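Local coordinates for Protease/Reverse transcriptase/ribonuclease H (Eastern chimpanzee simian foamy virus, PDB 7KSF), which combines an aspartic protease, probably for processing viral polyproteins, with a reverse transcriptase that copies viral RNA into DNA and a ribonuclease H that degrades the hybrid's RNA, at residues 6-11 with 60-65; 13-18 with 77-82; 28-33 with 71-76; 40-45 with 53-58. The protein carries 1 engineered substitution. All coordinates share one frame; numbering follows the deposited sequence.

Contact 1 of 4, residues 6-11 with 60-65; sequences LPAEIK and FKVKGR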
loop_
_atom_site.group_PDB
_atom_site.type_symbol
_atom_site.label_atom_id
_atom_site.label_comp_id
_atom_site.label_asym_id
_atom_site.label_seq_id
_atom_site.Cartn_x
_atom_site.Cartn_y
_atom_site.Cartn_z
ATOM N N LEU A 6 1.224 -4.748 -35.312
ATOM C CA LEU A 6 1.677 -5.627 -36.369
ATOM C C LEU A 6 3.070 -5.218 -36.828
ATOM O O LEU A 6 3.283 -4.046 -37.171
ATOM C CB LEU A 6 0.702 -5.582 -37.549
ATOM C CG LEU A 6 -0.762 -5.664 -37.112
ATOM C CD1 LEU A 6 -1.679 -5.081 -38.170
ATOM C CD2 LEU A 6 -1.144 -7.104 -36.797
ATOM N N PRO A 7 4.035 -6.137 -36.849
ATOM C CA PRO A 7 5.383 -5.766 -37.299
ATOM C C PRO A 7 5.391 -5.412 -38.776
ATOM O O PRO A 7 4.760 -6.081 -39.598
ATOM C CB PRO A 7 6.210 -7.025 -37.016
ATOM C CG PRO A 7 5.215 -8.139 -37.039
ATOM C CD PRO A 7 3.942 -7.559 -36.484
ATOM N N ALA A 8 6.112 -4.346 -39.111
ATOM C CA ALA A 8 6.135 -3.861 -40.483
ATOM C C ALA A 8 7.435 -3.118 -40.742
ATOM O O ALA A 8 7.967 -2.446 -39.855
ATOM C CB ALA A 8 4.939 -2.946 -40.768
ATOM N N GLU A 9 7.934 -3.237 -41.969
ATOM C CA GLU A 9 9.107 -2.502 -42.426
ATOM C C GLU A 9 8.722 -1.650 -43.630
ATOM O O GLU A 9 8.100 -2.149 -44.574
ATOM C CB GLU A 9 10.249 -3.456 -42.793
ATOM C CG GLU A 9 11.407 -2.793 -43.510
ATOM C CD GLU A 9 12.465 -3.788 -43.939
ATOM O OE1 GLU A 9 12.616 -4.828 -43.263
ATOM O OE2 GLU A 9 13.135 -3.533 -44.961
ATOM N N ILE A 10 9.092 -0.367 -43.603
ATOM C CA ILE A 10 8.751 0.575 -44.668
ATOM C C ILE A 10 9.967 0.887 -45.540
ATOM O O ILE A 10 9.974 0.592 -46.738
ATOM C CB ILE A 10 8.111 1.864 -44.098
ATOM C CG1 ILE A 10 8.077 2.963 -45.162
ATOM C CG2 ILE A 10 8.840 2.331 -42.852
ATOM C CD1 ILE A 10 7.344 4.226 -44.727
ATOM N N LYS A 11 11.014 1.482 -44.955
ATOM C CA LYS A 11 12.262 1.784 -45.659
ATOM C C LYS A 11 13.431 1.205 -44.854
ATOM O O LYS A 11 14.258 1.938 -44.305
ATOM C CB LYS A 11 12.432 3.283 -45.877
ATOM C CG LYS A 11 11.490 3.887 -46.904
ATOM C CD LYS A 11 11.837 5.347 -47.175
ATOM C CE LYS A 11 10.948 5.934 -48.259
ATOM N NZ LYS A 11 11.321 7.342 -48.559
ATOM N N PHE A 60 5.486 -0.695 -48.802
ATOM C CA PHE A 60 6.047 -1.112 -47.527
ATOM C C PHE A 60 5.622 -2.546 -47.245
ATOM O O PHE A 60 4.635 -3.042 -47.792
ATOM C CB PHE A 60 5.606 -0.182 -46.391
ATOM C CG PHE A 60 4.118 -0.010 -46.297
ATOM C CD1 PHE A 60 3.359 -0.859 -45.507
ATOM C CD2 PHE A 60 3.478 0.999 -46.995
ATOM C CE1 PHE A 60 1.991 -0.704 -45.417
ATOM C CE2 PHE A 60 2.109 1.159 -46.910
ATOM C CZ PHE A 60 1.365 0.306 -46.120
ATOM N N LYS A 61 6.381 -3.205 -46.375
ATOM C CA LYS A 61 6.109 -4.580 -45.993
ATOM C C LYS A 61 5.247 -4.625 -44.738
ATOM O O LYS A 61 5.460 -3.855 -43.798
ATOM C CB LYS A 61 7.410 -5.347 -45.748
ATOM C CG LYS A 61 8.315 -5.461 -46.958
ATOM C CD LYS A 61 9.584 -6.225 -46.613
ATOM C CE LYS A 61 10.527 -6.301 -47.804
ATOM N NZ LYS A 61 11.790 -7.017 -47.470
ATOM N N VAL A 62 4.273 -5.528 -44.736
ATOM C CA VAL A 62 3.463 -5.827 -43.558
ATOM C C VAL A 62 3.609 -7.319 -43.297
ATOM O O VAL A 62 3.151 -8.144 -44.099
ATOM C CB VAL A 62 1.992 -5.436 -43.746
ATOM C CG1 VAL A 62 1.150 -5.971 -42.600
ATOM C CG2 VAL A 62 1.859 -3.925 -43.844
ATOM N N LYS A 63 4.259 -7.668 -42.182
ATOM C CA LYS A 63 4.574 -9.057 -41.844
ATOM C C LYS A 63 5.404 -9.733 -42.932
ATOM O O LYS A 63 5.371 -10.958 -43.083
ATOM C CB LYS A 63 3.306 -9.874 -41.568
ATOM C CG LYS A 63 2.572 -9.505 -40.293
ATOM C CD LYS A 63 1.391 -10.432 -40.058
ATOM C CE LYS A 63 0.756 -10.174 -38.703
ATOM N NZ LYS A 63 -0.357 -11.114 -38.401
ATOM N N GLY A 64 6.151 -8.948 -43.708
ATOM C CA GLY A 64 6.974 -9.473 -44.773
ATOM C C GLY A 64 6.400 -9.327 -46.169
ATOM O O GLY A 64 7.153 -9.460 -47.143
ATOM N N ARG A 65 5.101 -9.060 -46.299
ATOM C CA ARG A 65 4.464 -8.897 -47.600
ATOM C C ARG A 65 4.330 -7.416 -47.931
ATOM O O ARG A 65 3.867 -6.630 -47.099
ATOM C CB ARG A 65 3.088 -9.565 -47.630
ATOM C CG ARG A 65 3.130 -11.079 -47.724
ATOM C CD ARG A 65 1.811 -11.638 -48.231
ATOM N NE ARG A 65 1.471 -11.114 -49.549
ATOM C CZ ARG A 65 0.416 -11.505 -50.261
ATOM N NH1 ARG A 65 -0.402 -12.432 -49.782
ATOM N NH2 ARG A 65 0.183 -10.972 -51.452
#

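Contact 2 of 4, residues 13-18 with 77-82; sequences TKLLAH and EYILLS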
loop_
_atom_site.group_PDB
_atom_site.type_symbol
_atom_site.label_atom_id
_atom_site.label_comp_id
_atom_site.label_asym_id
_atom_site.label_seq_id
_atom_site.Cartn_x
_atom_site.Cartn_y
_atom_site.Cartn_z
ATOM N N THR A 13 13.958 0.309 -41.992
ATOM C CA THR A 13 13.745 0.399 -40.555
ATOM C C THR A 13 12.424 -0.260 -40.176
ATOM O O THR A 13 11.377 0.067 -40.738
ATOM C CB THR A 13 13.760 1.861 -40.109
ATOM O OG1 THR A 13 12.817 2.610 -40.887
ATOM C CG2 THR A 13 15.148 2.459 -40.288
ATOM N N LYS A 14 12.481 -1.194 -39.230
ATOM C CA LYS A 14 11.265 -1.855 -38.773
ATOM C C LYS A 14 10.371 -0.864 -38.043
ATOM O O LYS A 14 10.837 0.096 -37.426
ATOM C CB LYS A 14 11.602 -3.029 -37.851
ATOM C CG LYS A 14 12.488 -4.095 -38.472
ATOM C CD LYS A 14 12.896 -5.133 -37.436
ATOM C CE LYS A 14 13.830 -6.175 -38.034
ATOM N NZ LYS A 14 14.346 -7.124 -37.007
ATOM N N LEU A 15 9.066 -1.106 -38.117
ATOM C CA LEU A 15 8.087 -0.252 -37.462
ATOM C C LEU A 15 6.871 -1.103 -37.119
ATOM O O LEU A 15 6.883 -2.328 -37.274
ATOM C CB LEU A 15 7.743 0.949 -38.354
ATOM C CG LEU A 15 7.248 2.215 -37.649
ATOM C CD1 LEU A 15 8.233 2.651 -36.578
ATOM C CD2 LEU A 15 7.015 3.330 -38.651
ATOM N N LEU A 16 5.815 -0.451 -36.645
ATOM C CA LEU A 16 4.591 -1.133 -36.258
ATOM C C LEU A 16 3.403 -0.467 -36.930
ATOM O O LEU A 16 3.367 0.756 -37.083
ATOM C CB LEU A 16 4.403 -1.120 -34.739
ATOM C CG LEU A 16 5.509 -1.767 -33.904
ATOM C CD1 LEU A 16 5.134 -1.695 -32.442
ATOM C CD2 LEU A 16 5.748 -3.210 -34.326
ATOM N N ALA A 17 2.435 -1.281 -37.330
ATOM C CA ALA A 17 1.204 -0.807 -37.938
ATOM C C ALA A 17 0.027 -1.180 -37.047
ATOM O O ALA A 17 0.053 -2.205 -36.359
ATOM C CB ALA A 17 1.011 -1.395 -39.342
ATOM N N HIS A 18 -1.004 -0.337 -37.056
ATOM C CA HIS A 18 -2.194 -0.558 -36.245
ATOM C C HIS A 18 -3.421 -0.518 -37.141
ATOM O O HIS A 18 -3.677 0.493 -37.805
ATOM C CB HIS A 18 -2.302 0.481 -35.127
ATOM C CG HIS A 18 -1.358 0.247 -33.987
ATOM N ND1 HIS A 18 -0.010 0.517 -34.070
ATOM C CD2 HIS A 18 -1.568 -0.241 -32.742
ATOM C CE1 HIS A 18 0.570 0.212 -32.923
ATOM N NE2 HIS A 18 -0.353 -0.251 -32.101
ATOM N N GLU A 77 4.692 7.906 -34.223
ATOM C CA GLU A 77 5.731 6.933 -34.526
ATOM C C GLU A 77 5.182 5.610 -35.045
ATOM O O GLU A 77 5.969 4.747 -35.444
ATOM C CB GLU A 77 6.594 6.671 -33.283
ATOM C CG GLU A 77 5.930 5.813 -32.208
ATOM C CD GLU A 77 4.888 6.565 -31.394
ATOM O OE1 GLU A 77 4.743 7.792 -31.582
ATOM O OE2 GLU A 77 4.215 5.923 -30.559
ATOM N N TYR A 78 3.866 5.428 -35.050
ATOM C CA TYR A 78 3.250 4.211 -35.551
ATOM C C TYR A 78 2.581 4.477 -36.895
ATOM O O TYR A 78 2.311 5.623 -37.266
ATOM C CB TYR A 78 2.224 3.663 -34.551
ATOM C CG TYR A 78 0.991 4.524 -34.411
ATOM C CD1 TYR A 78 0.977 5.616 -33.549
ATOM C CD2 TYR A 78 -0.159 4.249 -35.139
ATOM C CE1 TYR A 78 -0.151 6.407 -33.418
ATOM C CE2 TYR A 78 -1.288 5.036 -35.015
ATOM C CZ TYR A 78 -1.280 6.113 -34.156
ATOM O OH TYR A 78 -2.401 6.902 -34.028
ATOM N N ILE A 79 2.315 3.398 -37.624
ATOM C CA ILE A 79 1.665 3.465 -38.927
ATOM C C ILE A 79 0.183 3.173 -38.706
ATOM O O ILE A 79 -0.214 2.020 -38.521
ATOM C CB ILE A 79 2.286 2.492 -39.930
ATOM C CG1 ILE A 79 3.754 2.839 -40.174
ATOM C CG2 ILE A 79 1.516 2.518 -41.237
ATOM C CD1 ILE A 79 4.450 1.900 -41.139
ATOM N N LEU A 80 -0.634 4.223 -38.713
ATOM C CA LEU A 80 -2.082 4.058 -38.663
ATOM C C LEU A 80 -2.540 3.434 -39.974
ATOM O O LEU A 80 -2.524 4.091 -41.021
ATOM C CB LEU A 80 -2.764 5.401 -38.424
ATOM C CG LEU A 80 -4.273 5.364 -38.172
ATOM C CD1 LEU A 80 -4.583 4.639 -36.872
ATOM C CD2 LEU A 80 -4.844 6.772 -38.157
ATOM N N LEU A 81 -2.943 2.170 -39.923
ATOM C CA LEU A 81 -3.171 1.374 -41.121
ATOM C C LEU A 81 -4.653 1.385 -41.481
ATOM O O LEU A 81 -5.492 0.938 -40.690
ATOM C CB LEU A 81 -2.683 -0.056 -40.909
ATOM C CG LEU A 81 -2.710 -0.974 -42.129
ATOM C CD1 LEU A 81 -2.007 -0.312 -43.302
ATOM C CD2 LEU A 81 -2.053 -2.297 -41.783
ATOM N N SER A 82 -4.965 1.886 -42.672
ATOM C CA SER A 82 -6.343 1.866 -43.140
ATOM C C SER A 82 -6.771 0.427 -43.416
ATOM O O SER A 82 -5.994 -0.358 -43.968
ATOM C CB SER A 82 -6.493 2.717 -44.402
ATOM O OG SER A 82 -7.847 2.808 -44.804
#

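Contact 3 of 4, residues 28-33 with 71-76; sequences IPESFL and VIASPY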
loop_
_atom_site.group_PDB
_atom_site.type_symbol
_atom_site.label_atom_id
_atom_site.label_comp_id
_atom_site.label_asym_id
_atom_site.label_seq_id
_atom_site.Cartn_x
_atom_site.Cartn_y
_atom_site.Cartn_z
ATOM N N ILE A 28 1.331 7.766 -42.208
ATOM C CA ILE A 28 2.713 7.296 -42.171
ATOM C C ILE A 28 3.534 8.325 -41.403
ATOM O O ILE A 28 3.266 9.530 -41.525
ATOM C CB ILE A 28 3.253 7.065 -43.593
ATOM C CG1 ILE A 28 2.732 5.732 -44.142
ATOM C CG2 ILE A 28 4.788 7.135 -43.635
ATOM C CD1 ILE A 28 3.367 5.304 -45.460
ATOM N N PRO A 29 4.486 7.907 -40.559
ATOM C CA PRO A 29 5.362 8.883 -39.897
ATOM C C PRO A 29 5.962 9.870 -40.890
ATOM O O PRO A 29 6.354 9.505 -42.000
ATOM C CB PRO A 29 6.440 8.007 -39.252
ATOM C CG PRO A 29 5.738 6.730 -38.972
ATOM C CD PRO A 29 4.701 6.541 -40.052
ATOM N N GLU A 30 6.036 11.134 -40.461
ATOM C CA GLU A 30 6.368 12.229 -41.371
ATOM C C GLU A 30 7.768 12.097 -41.962
ATOM O O GLU A 30 8.000 12.524 -43.099
ATOM C CB GLU A 30 6.231 13.569 -40.635
ATOM C CG GLU A 30 4.805 13.933 -40.241
ATOM C CD GLU A 30 4.728 15.228 -39.450
ATOM O OE1 GLU A 30 5.793 15.740 -39.050
ATOM O OE2 GLU A 30 3.603 15.728 -39.225
ATOM N N SER A 31 8.713 11.518 -41.214
ATOM C CA SER A 31 10.113 11.538 -41.624
ATOM C C SER A 31 10.394 10.691 -42.860
ATOM O O SER A 31 11.486 10.807 -43.430
ATOM C CB SER A 31 11.000 11.063 -40.475
ATOM O OG SER A 31 10.859 9.670 -40.273
ATOM N N PHE A 32 9.455 9.849 -43.285
ATOM C CA PHE A 32 9.646 9.018 -44.466
ATOM C C PHE A 32 9.065 9.629 -45.732
ATOM O O PHE A 32 9.395 9.165 -46.829
ATOM C CB PHE A 32 9.025 7.634 -44.255
ATOM C CG PHE A 32 9.695 6.826 -43.187
ATOM C CD1 PHE A 32 10.890 6.173 -43.436
ATOM C CD2 PHE A 32 9.122 6.709 -41.933
ATOM C CE1 PHE A 32 11.505 5.424 -42.453
ATOM C CE2 PHE A 32 9.729 5.962 -40.947
ATOM C CZ PHE A 32 10.922 5.319 -41.207
ATOM N N LEU A 33 8.216 10.647 -45.617
ATOM C CA LEU A 33 7.515 11.203 -46.766
ATOM C C LEU A 33 8.136 12.503 -47.268
ATOM O O LEU A 33 7.522 13.196 -48.079
ATOM C CB LEU A 33 6.042 11.423 -46.418
ATOM C CG LEU A 33 5.341 10.196 -45.830
ATOM C CD1 LEU A 33 3.875 10.494 -45.607
ATOM C CD2 LEU A 33 5.514 8.986 -46.735
ATOM N N VAL A 71 -1.176 7.341 -49.165
ATOM C CA VAL A 71 -0.926 7.668 -47.769
ATOM C C VAL A 71 -0.761 9.171 -47.589
ATOM O O VAL A 71 -0.471 9.912 -48.531
ATOM C CB VAL A 71 0.321 6.940 -47.219
ATOM C CG1 VAL A 71 0.101 5.435 -47.209
ATOM C CG2 VAL A 71 1.548 7.301 -48.045
ATOM N N ILE A 72 -0.958 9.612 -46.345
ATOM C CA ILE A 72 -0.617 10.962 -45.909
ATOM C C ILE A 72 0.435 10.843 -44.820
ATOM O O ILE A 72 0.969 9.755 -44.572
ATOM C CB ILE A 72 -1.841 11.739 -45.392
ATOM C CG1 ILE A 72 -2.461 11.043 -44.183
ATOM C CG2 ILE A 72 -2.879 11.891 -46.490
ATOM C CD1 ILE A 72 -3.528 11.875 -43.509
ATOM N N ALA A 73 0.726 11.950 -44.147
ATOM C CA ALA A 73 1.724 11.976 -43.091
ATOM C C ALA A 73 1.081 11.723 -41.729
ATOM O O ALA A 73 -0.143 11.704 -41.579
ATOM C CB ALA A 73 2.466 13.311 -43.096
ATOM N N SER A 74 1.936 11.519 -40.723
ATOM C CA SER A 74 1.506 11.273 -39.359
ATOM C C SER A 74 2.578 11.789 -38.414
ATOM O O SER A 74 3.741 11.375 -38.531
ATOM C CB SER A 74 1.249 9.791 -39.092
ATOM O OG SER A 74 1.059 9.546 -37.710
ATOM N N PRO A 75 2.229 12.674 -37.475
ATOM C CA PRO A 75 3.204 13.105 -36.469
ATOM C C PRO A 75 3.569 12.020 -35.469
ATOM O O PRO A 75 4.418 12.265 -34.604
ATOM C CB PRO A 75 2.487 14.272 -35.776
ATOM C CG PRO A 75 1.031 13.976 -35.967
ATOM C CD PRO A 75 0.921 13.329 -37.314
ATOM N N TYR A 76 2.968 10.840 -35.561
ATOM C CA TYR A 76 3.204 9.773 -34.604
ATOM C C TYR A 76 4.312 8.845 -35.090
ATOM O O TYR A 76 4.818 8.962 -36.208
ATOM C CB TYR A 76 1.916 8.985 -34.362
ATOM C CG TYR A 76 0.710 9.843 -34.055
ATOM C CD1 TYR A 76 -0.349 9.939 -34.955
ATOM C CD2 TYR A 76 0.627 10.562 -32.870
ATOM C CE1 TYR A 76 -1.454 10.722 -34.675
ATOM C CE2 TYR A 76 -0.476 11.349 -32.583
ATOM C CZ TYR A 76 -1.512 11.426 -33.490
ATOM O OH TYR A 76 -2.608 12.210 -33.211
#

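Contact 4 of 4, residues 40-45 with 53-58; sequences KKTLIK and QNVYYV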
loop_
_atom_site.group_PDB
_atom_site.type_symbol
_atom_site.label_atom_id
_atom_site.label_comp_id
_atom_site.label_asym_id
_atom_site.label_seq_id
_atom_site.Cartn_x
_atom_site.Cartn_y
_atom_site.Cartn_z
ATOM N N LYS A 40 -1.088 14.719 -55.066
ATOM C CA LYS A 40 -1.983 15.868 -55.028
ATOM C C LYS A 40 -2.065 16.357 -53.588
ATOM O O LYS A 40 -1.379 15.839 -52.700
ATOM C CB LYS A 40 -3.356 15.506 -55.612
ATOM C CG LYS A 40 -4.069 14.343 -54.930
ATOM C CD LYS A 40 -5.257 13.875 -55.762
ATOM C CE LYS A 40 -6.025 12.761 -55.070
ATOM N NZ LYS A 40 -6.785 13.250 -53.888
ATOM N N LYS A 41 -2.904 17.362 -53.353
ATOM C CA LYS A 41 -3.028 17.978 -52.038
ATOM C C LYS A 41 -4.497 18.068 -51.661
ATOM O O LYS A 41 -5.288 18.692 -52.376
ATOM C CB LYS A 41 -2.377 19.364 -52.016
ATOM C CG LYS A 41 -0.927 19.369 -52.479
ATOM C CD LYS A 41 -0.211 20.653 -52.098
ATOM C CE LYS A 41 1.254 20.592 -52.497
ATOM N NZ LYS A 41 2.036 21.714 -51.916
ATOM N N THR A 42 -4.857 17.454 -50.538
ATOM C CA THR A 42 -6.222 17.447 -50.036
ATOM C C THR A 42 -6.264 18.023 -48.628
ATOM O O THR A 42 -5.282 17.955 -47.883
ATOM C CB THR A 42 -6.815 16.033 -50.012
ATOM O OG1 THR A 42 -6.058 15.214 -49.111
ATOM C CG2 THR A 42 -6.790 15.418 -51.401
ATOM N N LEU A 43 -7.422 18.601 -48.293
ATOM C CA LEU A 43 -7.672 19.212 -46.963
ATOM C C LEU A 43 -8.549 18.259 -46.144
ATOM O O LEU A 43 -9.371 17.541 -46.749
ATOM C CB LEU A 43 -8.363 20.565 -47.157
ATOM C CG LEU A 43 -9.731 20.513 -47.837
ATOM C CD1 LEU A 43 -10.813 20.116 -46.845
ATOM C CD2 LEU A 43 -10.064 21.848 -48.483
ATOM N N ILE A 44 -8.370 18.265 -44.823
ATOM C CA ILE A 44 -9.117 17.408 -43.911
ATOM C C ILE A 44 -9.687 18.264 -42.787
ATOM O O ILE A 44 -8.976 19.091 -42.208
ATOM C CB ILE A 44 -8.235 16.281 -43.336
ATOM N N LYS A 45 -10.971 18.053 -42.481
ATOM C CA LYS A 45 -11.613 18.793 -41.398
ATOM C C LYS A 45 -11.059 18.376 -40.044
ATOM O O LYS A 45 -10.507 19.197 -39.301
ATOM C CB LYS A 45 -13.128 18.584 -41.451
ATOM N N GLN A 53 -2.693 18.701 -46.638
ATOM C CA GLN A 53 -1.418 18.003 -46.567
ATOM C C GLN A 53 -1.174 17.252 -47.870
ATOM O O GLN A 53 -2.110 16.897 -48.591
ATOM C CB GLN A 53 -1.377 17.029 -45.374
ATOM C CG GLN A 53 -1.683 17.677 -44.025
ATOM C CD GLN A 53 -1.703 16.676 -42.882
ATOM O OE1 GLN A 53 -1.365 15.505 -43.061
ATOM N NE2 GLN A 53 -2.107 17.133 -41.701
ATOM N N ASN A 54 0.102 17.014 -48.164
ATOM C CA ASN A 54 0.475 16.327 -49.392
ATOM C C ASN A 54 0.089 14.851 -49.334
ATOM O O ASN A 54 0.043 14.236 -48.266
ATOM C CB ASN A 54 1.977 16.454 -49.647
ATOM C CG ASN A 54 2.387 17.865 -50.011
ATOM O OD1 ASN A 54 1.640 18.817 -49.797
ATOM N ND2 ASN A 54 3.585 18.007 -50.566
ATOM N N VAL A 55 -0.176 14.286 -50.507
ATOM C CA VAL A 55 -0.592 12.896 -50.653
ATOM C C VAL A 55 0.435 12.172 -51.513
ATOM O O VAL A 55 0.876 12.697 -52.540
ATOM C CB VAL A 55 -2.002 12.792 -51.273
ATOM C CG1 VAL A 55 -2.428 11.344 -51.380
ATOM C CG2 VAL A 55 -3.005 13.581 -50.447
ATOM N N TYR A 56 0.810 10.964 -51.089
ATOM C CA TYR A 56 1.825 10.188 -51.792
ATOM C C TYR A 56 1.318 8.792 -52.131
ATOM O O TYR A 56 0.124 8.501 -51.992
ATOM C CB TYR A 56 3.103 10.079 -50.952
ATOM C CG TYR A 56 3.549 11.365 -50.292
ATOM C CD1 TYR A 56 3.008 11.772 -49.078
ATOM C CD2 TYR A 56 4.532 12.157 -50.867
ATOM C CE1 TYR A 56 3.418 12.938 -48.467
ATOM C CE2 TYR A 56 4.952 13.328 -50.260
ATOM C CZ TYR A 56 4.390 13.713 -49.060
ATOM O OH TYR A 56 4.806 14.877 -48.454
ATOM N N TYR A 57 2.227 7.920 -52.569
ATOM C CA TYR A 57 1.902 6.521 -52.842
ATOM C C TYR A 57 3.190 5.725 -52.703
ATOM O O TYR A 57 4.049 5.777 -53.588
ATOM C CB TYR A 57 1.288 6.358 -54.229
ATOM C CG TYR A 57 0.627 5.019 -54.476
ATOM C CD1 TYR A 57 -0.677 4.777 -54.065
ATOM C CD2 TYR A 57 1.305 4.003 -55.137
ATOM C CE1 TYR A 57 -1.285 3.553 -54.294
ATOM C CE2 TYR A 57 0.705 2.778 -55.375
ATOM C CZ TYR A 57 -0.590 2.557 -54.950
ATOM O OH TYR A 57 -1.191 1.339 -55.183
ATOM N N VAL A 58 3.331 5.001 -51.590
ATOM C CA VAL A 58 4.573 4.326 -51.242
ATOM C C VAL A 58 4.292 2.841 -51.040
ATOM O O VAL A 58 3.150 2.410 -50.886
ATOM C CB VAL A 58 5.232 4.926 -49.981
ATOM C CG1 VAL A 58 5.648 6.372 -50.227
ATOM C CG2 VAL A 58 4.302 4.827 -48.782
#

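Contact 1 of 4, residues 6-11 with 60-65
Ala8 meets Val62 as a non-hydrogen-bonded pair and Glu9 meets Lys61 as a hydrogen-bonded one, which sets strand 6-9 antiparallel to the end of strand 52-62, their directions 156° apart. Strand 6-9 lies between 52-62 and 14-19 in the sheet of a protease domain that resembles the retroviral type. Glu9 and Lys61 grip each other twice through the backbone: Lys61 N reaches Glu9 O at 2.7 Å, while Glu9 N reaches Lys61 O at 3.1 Å. A third bond, Lys63 N to Pro7 O at 3.1 Å, carries the pairing into the type I' turn from Val62 to Arg65, where the chain doubles back into strand 65-74.

The two faces of the sheet differ in character. Ala8 and Val62 share one, with Val62 also resting on Trp88 and Leu89. On the other, the Glu9 and Lys61 side chains lie near each other, but Glu9 OE2 and Lys61 NZ stay 4.5 Å apart, beyond a salt bridge, a proximity that may still be mildly attractive. Past the paired residues, the Ile10 and Phe60 side chains cross obliquely, with CB of Ile10 4.0 Å from CB of Phe60. The phenyl group then leads away, its CG placed between the backbone N and the carbonyl carbon (chi1 54°). At the turn, methyl CD2 of Leu6 rests 4.1 Å from CE of Lys63, near the end of that extended lysine.

Contact 2 of 4, residues 13-18 with 77-82
The His18 and Tyr78 side chains cross at about a right angle, their ring planes inclined by 76° and their centroids 5.4 Å apart, an oblique meeting that is neither a stack nor an edge-to-face pair. The nearest ring atoms are ND1 of His18 and CD2 of Tyr78, at 3.9 Å, and ND1 lies as close to the tyrosine CB. The imidazole CG is anti to the carbonyl carbon (chi1 -76°), beside the backbone N.

Ala17 and Ile79 carry the apolar face. Their CB atoms are 4.1 Å apart, and Ala17 CB also touches CD2 of Leu81. Leu15 has CG anti to its backbone N (chi1 -154°), and from there its two methyls divide the work: CD2 packs 3.6 Å from CG1 of Ile79, whereas CD1 approaches the carbonyl O of Glu77. The backbones run parallel, joined by Ile79 N to Leu16 O, His18 N to Ile79 O and Leu81 N to His18 O, the last at 2.8 Å.

The partner strand, 79-81, comes some sixty residues later. That strand also bonds through Leu80 to Cys27, so it lies between 14-19 and 26-29, consistent with the psi motif of aspartic proteases. Strand 6-9 joins 14-19 through Leu15 and Ala17, and Pro29 of strand 26-29 packs on Leu15 and Ile79.

Contact 3 of 4, residues 28-33 with 71-76
Pro29 pairs with Ser74 in parallel, their CA atoms 4.6 Å apart, where the weakly bonded end of strand 26-29 runs beside the end of strand 65-74. The backbone bonds flanking this pair, Ile28 N to Ile72 O and Glu30 N to Ser74 O, are both weak, each bent to 124° at the hydrogen. A contact between CA of Pro29 and Ser74 O, at 3.3 Å, accompanies them.

Apolar contact makes up much of the remainder. Ile28 meets Val71 through its end, CD1 sitting 3.7 Å from both CG1 and CG2 of Val71. The isoleucine CD1 also touches Val58 on strand 52-62, so the group belongs to the domain interior. Leu33, following the 3-10 segment 30-32, comes back to the strand: its CD1 lies against the Ile72 carbonyl and 4.0 Å from CB of Ala73. The alanine methyl is shared, because CG of Glu30 approaches it as well, at 3.7 Å. CG of Glu30 also touches Ser74 O, and OE2 of this extended glutamate comes near the Pro75 ring.

Ser74 puts OG anti to its backbone N (chi1 170°), where it accepts a bond from Tyr76 N at 3.2 Å in an ST turn. Pro75 CG lies over the centre of the Tyr76 ring. Two prolines, neither with an N-H to give, stand where the strands part, and the two cross-strand bonds are weak; side-chain packing probably contributes to the join, while the serine hydroxyl takes up an N-H as the chain turns toward strand 79-81.

Contact 4 of 4, residues 40-45 with 53-58
Lys41 and Asn54 both set CG anti to the carbonyl carbon (chi1 -54° and -70°), and the two side chains rise side by side from the face they share, pointing the same way. The extended lysine draws its aliphatic length past the amide: CE is 3.3 Å from Asn54 OD1, and CD is only slightly farther from it. The ammonium NZ stands 3.6 Å from that oxygen, where some electrostatic attraction is possible, but without a hydrogen bond.

On the opposite face, Thr42 and Val55 cross at about a right angle, with OG1 of Thr42 3.7 Å from methyl CG2 of Val55. That methyl also lies near the Lys40 carbonyl, and Val55 itself is buried against Glu70 of strand 65-74.

The backbones form an antiparallel hairpin, strongly twisted at 129° between strand directions. Gln53 N bonds to Thr42 O at 3.0 Å, the return bond from Thr42 N to Gln53 O is long and weak, and Val55 N reaches Lys40 O at 2.9 Å. This hairpin probably corresponds to the flap that covers the active site in retroviral proteases, and its tip, residues 47-49, is not modelled.

The chemistry is that of a surface: polar and charged groups flank the pairing, Val55 alone among the touching residues is buried, and few backbone bonds hold the strands. Such a join is consistent with a mobile flap, if it acts as one.

How the contacts relate
From the N terminus the chain lays down 6-11, 13-18, 28-33 and 40-45 in turn, then returns to meet them in a different order. Contact 4 closes first, a short hairpin nested inside the loops of all the others. Strand 52-62 continues straight into contact 1, so one strand ties the flap-like hairpin to the N-terminal strand. Contact 3 closes next and contact 2 last, with contact 3 nested inside contact 2. Contact 1 crosses both, its segments alternating with theirs. Contacts 1 and 2 are joined by backbone bonds between strands 6-9 and 14-19, while Ile10, Ile28, Phe32 and Val58 link contacts 1, 3 and 4 through side-chain packing beside the sheet that all four reach.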